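Local coordinates for halocarboxylic acid dehalogenase DehI (Pseudomonas putida, PDB 3BJX), which probably hydrolyses the carbon-halogen bond of haloalkanoic acids, as a Group I alpha-haloacid dehalogenase with an all-helical fold, at residues Arg119-Leu133 and Ala285-Asp299. Residues are numbered along the deposited sequence; the frame is centred on the assembly and turned at random.
Sequences RRVLYAFNYGNPKYL and ADITISIIHITECLD
R119, inside helix 112-143, pairs with D299 at the C-terminal end of helix 267-299, where the two helices pack antiparallel within the all-helical fold; over 119-133 and 285-299 the axes approach to 9.1 Å at 160°. With CG anti to the backbone N (chi1 176°) and a bend at chi3, R119 meets the carboxylate side-on and nearly coplanar, R119 NE bonding D299 OD2 and R119 NH2 bonding D299 OD1 at 2.8 Å, each through a syn lone pair. Y123 OH also donates to D299 OD2, though the modelled length is doubtfully short. Were R119 an alanine, D299 would probably lose its charged partner here and be freer to turn. Branched L122 suits the seam, a knob among I291, I294, T295 and L298: its CD2 meets both I291 CG2 and I294 CG2. I291 in turn fits among L122, F125, N126 and N129. N126 ND2 gives T295 OG1 a nearly straight bond (2.8 Å, 174°). A water donates to N126 OD1 and T288 O and accepts from N129 ND2; N129's strongest polar partner is D204. Interlocked aliphatic side chains thus fill the seam, the buried T295 hydroxyl accepts from N126 and donates to I291 O, and the ion pair pins the helix end.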
ATOM      1  N   ARG A 119      26.714   7.155 -11.521  1.00 20.34           N
ATOM      2  CA  ARG A 119      26.478   8.426 -10.815  1.00 21.39           C
ATOM      3  C   ARG A 119      25.466   9.391 -11.481  1.00 20.32           C
ATOM      4  O   ARG A 119      24.639   9.986 -10.786  1.00 20.52           O
ATOM      5  CB  ARG A 119      27.839   9.138 -10.586  1.00 21.26           C
ATOM      6  CG  ARG A 119      27.746  10.505  -9.949  1.00 21.57           C
ATOM      7  CD  ARG A 119      29.093  11.140  -9.736  1.00 22.81           C
ATOM      8  NE  ARG A 119      29.895  10.462  -8.714  1.00 23.69           N
ATOM      9  CZ  ARG A 119      31.016   9.789  -8.969  1.00 24.24           C
ATOM     10  NH1 ARG A 119      31.473   9.699 -10.209  1.00 25.82           N
ATOM     11  NH2 ARG A 119      31.686   9.202  -7.988  1.00 24.32           N
ATOM     12  N   ARG A 120      25.552   9.559 -12.803  1.00 20.17           N
ATOM     13  CA  ARG A 120      24.663  10.472 -13.541  1.00 20.43           C
ATOM     14  C   ARG A 120      23.217  10.028 -13.395  1.00 19.59           C
ATOM     15  O   ARG A 120      22.317  10.856 -13.196  1.00 21.00           O
ATOM     16  CB  ARG A 120      25.042  10.555 -15.031  1.00 19.72           C
ATOM     17  CG  ARG A 120      26.373  11.282 -15.313  1.00 22.32           C
ATOM     18  CD  ARG A 120      26.706  11.454 -16.816  1.00 22.65           C
ATOM     19  NE  ARG A 120      26.079  12.646 -17.416  1.00 25.50           N
ATOM     20  CZ  ARG A 120      25.151  12.613 -18.378  1.00 27.48           C
ATOM     21  NH1 ARG A 120      24.719  11.442 -18.858  1.00 29.20           N
ATOM     22  NH2 ARG A 120      24.641  13.746 -18.864  1.00 26.30           N
ATOM     23  N   VAL A 121      23.024   8.717 -13.512  1.00 17.52           N
ATOM     24  CA  VAL A 121      21.750   8.022 -13.339  1.00 15.43           C
ATOM     25  C   VAL A 121      21.272   8.125 -11.893  1.00 15.93           C
ATOM     26  O   VAL A 121      20.135   8.524 -11.624  1.00 17.40           O
ATOM     27  CB  VAL A 121      21.897   6.503 -13.745  1.00 14.60           C
ATOM     28  CG1 VAL A 121      20.681   5.653 -13.282  1.00 13.47           C
ATOM     29  CG2 VAL A 121      22.169   6.368 -15.251  1.00 11.38           C
ATOM     30  N   LEU A 122      22.146   7.775 -10.952  1.00 16.00           N
ATOM     31  CA  LEU A 122      21.788   7.870  -9.544  1.00 15.86           C
ATOM     32  C   LEU A 122      21.289   9.293  -9.201  1.00 15.96           C
ATOM     33  O   LEU A 122      20.262   9.446  -8.523  1.00 17.66           O
ATOM     34  CB  LEU A 122      22.948   7.417  -8.642  1.00 15.65           C
ATOM     35  CG  LEU A 122      23.399   5.944  -8.623  1.00 14.76           C
ATOM     36  CD1 LEU A 122      24.733   5.801  -7.873  1.00 12.16           C
ATOM     37  CD2 LEU A 122      22.351   5.036  -8.007  1.00 13.09           C
ATOM     38  N   TYR A 123      21.973  10.316  -9.719  1.00 15.00           N
ATOM     39  CA  TYR A 123      21.635  11.735  -9.436  1.00 13.93           C
ATOM     40  C   TYR A 123      20.318  12.209 -10.032  1.00 13.91           C
ATOM     41  O   TYR A 123      19.591  12.995  -9.398  1.00 15.06           O
ATOM     42  CB  TYR A 123      22.763  12.664  -9.900  1.00 15.81           C
ATOM     43  CG  TYR A 123      23.951  12.729  -8.950  1.00 16.68           C
ATOM     44  CD1 TYR A 123      24.252  11.649  -8.091  1.00 17.62           C
ATOM     45  CD2 TYR A 123      24.775  13.837  -8.918  1.00 14.91           C
ATOM     46  CE1 TYR A 123      25.322  11.682  -7.232  1.00 17.31           C
ATOM     47  CE2 TYR A 123      25.856  13.877  -8.055  1.00 17.66           C
ATOM     48  CZ  TYR A 123      26.117  12.784  -7.216  1.00 17.27           C
ATOM     49  OH  TYR A 123      27.170  12.793  -6.353  1.00 18.11           O
ATOM     50  N   ALA A 124      20.016  11.770 -11.254  1.00 12.51           N
ATOM     51  CA  ALA A 124      18.756  12.126 -11.893  1.00 13.72           C
ATOM     52  C   ALA A 124      17.587  11.606 -11.076  1.00 14.76           C
ATOM     53  O   ALA A 124      16.527  12.240 -11.027  1.00 18.62           O
ATOM     54  CB  ALA A 124      18.683  11.568 -13.328  1.00 14.15           C
ATOM     55  N   PHE A 125      17.768  10.433 -10.480  1.00 13.95           N
ATOM     56  CA  PHE A 125      16.731   9.788  -9.704  1.00 14.39           C
ATOM     57  C   PHE A 125      16.621  10.380  -8.328  1.00 15.25           C
ATOM     58  O   PHE A 125      15.509  10.613  -7.878  1.00 15.98           O
ATOM     59  CB  PHE A 125      16.925   8.269  -9.621  1.00 14.38           C
ATOM     60  CG  PHE A 125      16.461   7.552 -10.842  1.00 13.60           C
ATOM     61  CD1 PHE A 125      15.123   7.348 -11.057  1.00 11.56           C
ATOM     62  CD2 PHE A 125      17.369   7.126 -11.804  1.00 12.60           C
ATOM     63  CE1 PHE A 125      14.690   6.713 -12.202  1.00 12.75           C
ATOM     64  CE2 PHE A 125      16.932   6.500 -12.946  1.00 12.30           C
ATOM     65  CZ  PHE A 125      15.599   6.302 -13.155  1.00 12.41           C
ATOM     66  N   ASN A 126      17.764  10.596  -7.662  1.00 16.56           N
ATOM     67  CA  ASN A 126      17.816  11.359  -6.404  1.00 15.99           C
ATOM     68  C   ASN A 126      17.066  12.668  -6.473  1.00 16.12           C
ATOM     69  O   ASN A 126      16.410  13.041  -5.512  1.00 16.29           O
ATOM     70  CB  ASN A 126      19.263  11.608  -5.955  1.00 16.54           C
ATOM     71  CG  ASN A 126      19.955  10.340  -5.561  1.00 17.16           C
ATOM     72  OD1 ASN A 126      19.287   9.317  -5.385  1.00 18.37           O
ATOM     73  ND2 ASN A 126      21.288  10.371  -5.442  1.00 14.51           N
ATOM     74  N   TYR A 127      17.166  13.349  -7.617  1.00 16.50           N
ATOM     75  CA  TYR A 127      16.462  14.603  -7.850  1.00 16.65           C
ATOM     76  C   TYR A 127      14.951  14.453  -8.043  1.00 17.06           C
ATOM     77  O   TYR A 127      14.178  15.212  -7.462  1.00 17.53           O
ATOM     78  CB  TYR A 127      17.063  15.375  -9.040  1.00 17.82           C
ATOM     79  CG  TYR A 127      16.352  16.676  -9.283  1.00 17.45           C
ATOM     80  CD1 TYR A 127      16.581  17.765  -8.451  1.00 17.91           C
ATOM     81  CD2 TYR A 127      15.423  16.811 -10.305  1.00 18.10           C
ATOM     82  CE1 TYR A 127      15.925  18.965  -8.635  1.00 17.47           C
ATOM     83  CE2 TYR A 127      14.739  18.024 -10.503  1.00 18.52           C
ATOM     84  CZ  TYR A 127      15.004  19.103  -9.654  1.00 18.62           C
ATOM     85  OH  TYR A 127      14.365  20.329  -9.796  1.00 17.26           O
ATOM     86  N   GLY A 128      14.526  13.506  -8.880  1.00 15.76           N
ATOM     87  CA  GLY A 128      13.112  13.394  -9.178  1.00 13.94           C
ATOM     88  C   GLY A 128      12.296  12.564  -8.210  1.00 12.98           C
ATOM     89  O   GLY A 128      11.089  12.736  -8.128  1.00 13.04           O
ATOM     90  N   ASN A 129      12.957  11.663  -7.488  1.00 12.70           N
ATOM     91  CA  ASN A 129      12.288  10.649  -6.669  1.00 12.14           C
ATOM     92  C   ASN A 129      11.411  11.291  -5.603  1.00 10.80           C
ATOM     93  O   ASN A 129      10.219  10.999  -5.559  1.00  8.47           O
ATOM     94  CB  ASN A 129      13.290   9.614  -6.092  1.00 12.44           C
ATOM     95  CG  ASN A 129      13.430   8.362  -6.963  1.00 13.07           C
ATOM     96  OD1 ASN A 129      12.669   8.166  -7.914  1.00 15.04           O
ATOM     97  ND2 ASN A 129      14.396   7.503  -6.635  1.00 10.59           N
ATOM     98  N   PRO A 130      11.985  12.210  -4.782  1.00 10.98           N
ATOM     99  CA  PRO A 130      11.190  13.005  -3.820  1.00 10.46           C
ATOM    100  C   PRO A 130      10.103  13.871  -4.490  1.00 11.74           C
ATOM    101  O   PRO A 130       9.001  14.051  -3.920  1.00 10.17           O
ATOM    102  CB  PRO A 130      12.235  13.900  -3.130  1.00 10.24           C
ATOM    103  CG  PRO A 130      13.456  13.876  -4.016  1.00  9.79           C
ATOM    104  CD  PRO A 130      13.425  12.537  -4.712  1.00  9.22           C
ATOM    105  N   LYS A 131      10.385  14.390  -5.686  1.00 12.41           N
ATOM    106  CA  LYS A 131       9.350  15.190  -6.400  1.00 14.34           C
ATOM    107  C   LYS A 131       8.131  14.330  -6.722  1.00 14.60           C
ATOM    108  O   LYS A 131       6.987  14.728  -6.453  1.00 15.78           O
ATOM    109  CB  LYS A 131       9.902  15.859  -7.659  1.00 13.90           C
ATOM    110  CG  LYS A 131      11.103  16.728  -7.376  1.00 14.66           C
ATOM    111  CD  LYS A 131      11.497  17.578  -8.540  1.00 15.49           C
ATOM    112  CE  LYS A 131      10.723  18.880  -8.545  1.00 17.76           C
ATOM    113  NZ  LYS A 131      11.226  19.792  -9.638  1.00 19.85           N
ATOM    114  N   TYR A 132       8.384  13.132  -7.250  1.00 13.12           N
ATOM    115  CA  TYR A 132       7.326  12.169  -7.508  1.00 13.26           C
ATOM    116  C   TYR A 132       6.587  11.712  -6.267  1.00 12.92           C
ATOM    117  O   TYR A 132       5.405  11.438  -6.329  1.00 16.20           O
ATOM    118  CB  TYR A 132       7.857  10.949  -8.259  1.00 11.21           C
ATOM    119  CG  TYR A 132       7.947  11.165  -9.728  1.00 10.77           C
ATOM    120  CD1 TYR A 132       6.798  11.417 -10.483  1.00 10.88           C
ATOM    121  CD2 TYR A 132       9.190  11.116 -10.386  1.00  9.81           C
ATOM    122  CE1 TYR A 132       6.888  11.630 -11.867  1.00 11.40           C
ATOM    123  CE2 TYR A 132       9.281  11.304 -11.748  1.00 10.22           C
ATOM    124  CZ  TYR A 132       8.133  11.575 -12.485  1.00 10.47           C
ATOM    125  OH  TYR A 132       8.238  11.745 -13.839  1.00  9.71           O
ATOM    126  N   LEU A 133       7.284  11.592  -5.151  1.00 13.66           N
ATOM    127  CA  LEU A 133       6.626  11.295  -3.873  1.00 14.38           C
ATOM    128  C   LEU A 133       5.569  12.349  -3.496  1.00 14.35           C
ATOM    129  O   LEU A 133       4.572  12.013  -2.872  1.00 16.27           O
ATOM    130  CB  LEU A 133       7.661  11.129  -2.742  1.00 12.46           C
ATOM    131  CG  LEU A 133       7.192  10.761  -1.332  1.00 13.07           C
ATOM    132  CD1 LEU A 133       6.301   9.479  -1.311  1.00 12.28           C
ATOM    133  CD2 LEU A 133       8.391  10.633  -0.357  1.00 12.73           C
ATOM    134  N   ALA A 285       8.692   6.386  -1.590  1.00 13.31           N
ATOM    135  CA  ALA A 285       9.446   6.547  -0.324  1.00 13.24           C
ATOM    136  C   ALA A 285      10.571   5.507  -0.225  1.00 14.60           C
ATOM    137  O   ALA A 285      11.731   5.879  -0.022  1.00 18.35           O
ATOM    138  CB  ALA A 285       8.545   6.496   0.900  1.00  8.98           C
ATOM    139  N   ASP A 286      10.250   4.220  -0.393  1.00 14.23           N
ATOM    140  CA  ASP A 286      11.262   3.159  -0.262  1.00 14.54           C
ATOM    141  C   ASP A 286      12.389   3.383  -1.248  1.00 15.78           C
ATOM    142  O   ASP A 286      13.569   3.256  -0.878  1.00 16.64           O
ATOM    143  CB  ASP A 286      10.686   1.768  -0.552  1.00 14.13           C
ATOM    144  CG  ASP A 286       9.633   1.327   0.450  1.00 14.92           C
ATOM    145  OD1 ASP A 286       9.519   1.893   1.552  1.00 13.76           O
ATOM    146  OD2 ASP A 286       8.908   0.379   0.118  1.00 16.77           O
ATOM    147  N   ILE A 287      12.022   3.664  -2.508  1.00 15.51           N
ATOM    148  CA  ILE A 287      13.005   3.821  -3.573  1.00 15.47           C
ATOM    149  C   ILE A 287      13.812   5.085  -3.363  1.00 15.48           C
ATOM    150  O   ILE A 287      15.029   5.070  -3.571  1.00 17.13           O
ATOM    151  CB  ILE A 287      12.400   3.772  -5.022  1.00 15.84           C
ATOM    152  CG1 ILE A 287      11.677   2.440  -5.302  1.00 15.24           C
ATOM    153  CG2 ILE A 287      13.493   3.970  -6.061  1.00 14.38           C
ATOM    154  CD1 ILE A 287      12.550   1.183  -5.215  1.00 13.99           C
ATOM    155  N   THR A 288      13.152   6.168  -2.948  1.00 15.69           N
ATOM    156  CA  THR A 288      13.856   7.394  -2.588  1.00 14.61           C
ATOM    157  C   THR A 288      15.007   7.085  -1.605  1.00 16.09           C
ATOM    158  O   THR A 288      16.143   7.548  -1.790  1.00 17.18           O
ATOM    159  CB  THR A 288      12.914   8.529  -2.016  1.00 13.99           C
ATOM    160  OG1 THR A 288      12.011   8.998  -3.029  1.00 12.48           O
ATOM    161  CG2 THR A 288      13.753   9.732  -1.571  1.00 12.07           C
ATOM    162  N   ILE A 289      14.716   6.298  -0.573  1.00 15.38           N
ATOM    163  CA  ILE A 289      15.738   5.899   0.402  1.00 14.33           C
ATOM    164  C   ILE A 289      16.840   4.997  -0.156  1.00 14.39           C
ATOM    165  O   ILE A 289      18.015   5.200   0.156  1.00 15.28           O
ATOM    166  CB  ILE A 289      15.092   5.196   1.647  1.00 12.50           C
ATOM    167  CG1 ILE A 289      14.159   6.157   2.388  1.00 13.03           C
ATOM    168  CG2 ILE A 289      16.154   4.664   2.590  1.00 12.52           C
ATOM    169  CD1 ILE A 289      13.138   5.424   3.243  1.00  8.59           C
ATOM    170  N   SER A 290      16.463   3.967  -0.926  1.00 13.45           N
ATOM    171  CA  SER A 290      17.408   2.938  -1.363  1.00 10.89           C
ATOM    172  C   SER A 290      18.516   3.525  -2.248  1.00 12.15           C
ATOM    173  O   SER A 290      19.699   3.139  -2.143  1.00 11.72           O
ATOM    174  CB  SER A 290      16.676   1.839  -2.151  1.00 10.28           C
ATOM    175  OG  SER A 290      15.855   1.027  -1.329  1.00  8.96           O
ATOM    176  N   ILE A 291      18.105   4.433  -3.139  1.00 13.68           N
ATOM    177  CA  ILE A 291      18.981   5.029  -4.159  1.00 14.15           C
ATOM    178  C   ILE A 291      19.857   6.115  -3.563  1.00 14.86           C
ATOM    179  O   ILE A 291      21.030   6.225  -3.916  1.00 16.13           O
ATOM    180  CB  ILE A 291      18.165   5.537  -5.412  1.00 13.97           C
ATOM    181  CG1 ILE A 291      17.389   4.370  -6.050  1.00 12.48           C
ATOM    182  CG2 ILE A 291      19.054   6.242  -6.428  1.00 12.27           C
ATOM    183  CD1 ILE A 291      18.220   3.255  -6.607  1.00 15.37           C
ATOM    184  N   ILE A 292      19.302   6.898  -2.641  1.00 15.13           N
ATOM    185  CA  ILE A 292      20.126   7.824  -1.890  1.00 16.29           C
ATOM    186  C   ILE A 292      21.138   7.053  -1.050  1.00 17.35           C
ATOM    187  O   ILE A 292      22.282   7.477  -0.937  1.00 17.40           O
ATOM    188  CB  ILE A 292      19.274   8.817  -1.029  1.00 16.97           C
ATOM    189  CG1 ILE A 292      18.696   9.912  -1.931  1.00 15.52           C
ATOM    190  CG2 ILE A 292      20.109   9.454   0.102  1.00 14.77           C
ATOM    191  CD1 ILE A 292      17.798  10.843  -1.239  1.00 17.64           C
ATOM    192  N   HIS A 293      20.726   5.913  -0.477  1.00 18.46           N
ATOM    193  CA  HIS A 293      21.682   5.040   0.208  1.00 17.68           C
ATOM    194  C   HIS A 293      22.830   4.578  -0.657  1.00 17.52           C
ATOM    195  O   HIS A 293      23.973   4.695  -0.251  1.00 20.96           O
ATOM    196  CB  HIS A 293      21.036   3.825   0.861  1.00 17.12           C
ATOM    197  CG  HIS A 293      21.943   3.147   1.841  1.00 16.61           C
ATOM    198  ND1 HIS A 293      22.444   3.792   2.955  1.00 14.12           N
ATOM    199  CD2 HIS A 293      22.465   1.895   1.861  1.00 14.37           C
ATOM    200  CE1 HIS A 293      23.222   2.958   3.623  1.00 14.16           C
ATOM    201  NE2 HIS A 293      23.255   1.806   2.978  1.00 13.16           N
ATOM    202  N   ILE A 294      22.538   4.058  -1.841  1.00 17.07           N
ATOM    203  CA  ILE A 294      23.587   3.675  -2.791  1.00 14.38           C
ATOM    204  C   ILE A 294      24.487   4.873  -3.127  1.00 15.48           C
ATOM    205  O   ILE A 294      25.702   4.769  -3.103  1.00 15.04           O
ATOM    206  CB  ILE A 294      22.954   3.089  -4.080  1.00 14.15           C
ATOM    207  CG1 ILE A 294      22.363   1.700  -3.808  1.00 11.98           C
ATOM    208  CG2 ILE A 294      23.952   3.041  -5.233  1.00 11.45           C
ATOM    209  CD1 ILE A 294      21.301   1.240  -4.832  1.00 11.08           C
ATOM    210  N   THR A 295      23.876   6.013  -3.434  1.00 16.55           N
ATOM    211  CA  THR A 295      24.614   7.254  -3.697  1.00 17.33           C
ATOM    212  C   THR A 295      25.564   7.632  -2.576  1.00 18.85           C
ATOM    213  O   THR A 295      26.695   8.048  -2.836  1.00 18.79           O
ATOM    214  CB  THR A 295      23.662   8.413  -3.987  1.00 15.82           C
ATOM    215  OG1 THR A 295      22.691   7.975  -4.949  1.00 15.92           O
ATOM    216  CG2 THR A 295      24.406   9.610  -4.558  1.00 15.25           C
ATOM    217  N   GLU A 296      25.108   7.466  -1.336  1.00 20.34           N
ATOM    218  CA  GLU A 296      25.901   7.792  -0.160  1.00 20.73           C
ATOM    219  C   GLU A 296      27.117   6.865  -0.018  1.00 20.96           C
ATOM    220  O   GLU A 296      28.189   7.295   0.402  1.00 21.37           O
ATOM    221  CB  GLU A 296      25.024   7.730   1.090  1.00 21.50           C
ATOM    222  CG  GLU A 296      25.684   8.268   2.353  1.00 21.59           C
ATOM    223  CD  GLU A 296      24.901   7.970   3.621  1.00 22.58           C
ATOM    224  OE1 GLU A 296      23.682   7.650   3.570  1.00 22.70           O
ATOM    225  OE2 GLU A 296      25.526   8.048   4.693  1.00 23.02           O
ATOM    226  N   CYS A 297      26.935   5.590  -0.350  1.00 20.67           N
ATOM    227  CA  CYS A 297      28.015   4.621  -0.310  1.00 20.27           C
ATOM    228  C   CYS A 297      29.034   4.944  -1.365  1.00 21.44           C
ATOM    229  O   CYS A 297      30.188   4.555  -1.236  1.00 22.38           O
ATOM    230  CB  CYS A 297      27.495   3.214  -0.555  1.00 21.21           C
ATOM    231  SG  CYS A 297      26.604   2.478   0.824  1.00 17.74           S
ATOM    232  N   LEU A 298      28.608   5.663  -2.408  1.00 21.87           N
ATOM    233  CA  LEU A 298      29.494   6.047  -3.500  1.00 21.05           C
ATOM    234  C   LEU A 298      30.224   7.367  -3.238  1.00 22.68           C
ATOM    235  O   LEU A 298      31.449   7.417  -3.351  1.00 22.68           O
ATOM    236  CB  LEU A 298      28.739   6.115  -4.830  1.00 19.84           C
ATOM    237  CG  LEU A 298      29.617   6.232  -6.089  1.00 20.06           C
ATOM    238  CD1 LEU A 298      30.400   4.949  -6.326  1.00 17.38           C
ATOM    239  CD2 LEU A 298      28.802   6.615  -7.338  1.00 18.49           C
ATOM    240  N   ASP A 299      29.466   8.410  -2.892  1.00 22.61           N
ATOM    241  CA  ASP A 299      29.972   9.785  -2.835  1.00 23.60           C
ATOM    242  C   ASP A 299      29.924  10.437  -1.446  1.00 24.41           C
ATOM    243  O   ASP A 299      30.461  11.533  -1.270  1.00 25.64           O
ATOM    244  CB  ASP A 299      29.158  10.687  -3.767  1.00 23.50           C
ATOM    245  CG  ASP A 299      29.332  10.361  -5.232  1.00 24.97           C
ATOM    246  OD1 ASP A 299      30.306   9.683  -5.645  1.00 25.50           O
ATOM    247  OD2 ASP A 299      28.462  10.810  -5.992  1.00 25.48           O
TER
HETATM  248  O   HOH W   1      16.552   8.517  -4.469  1.00 13.59           O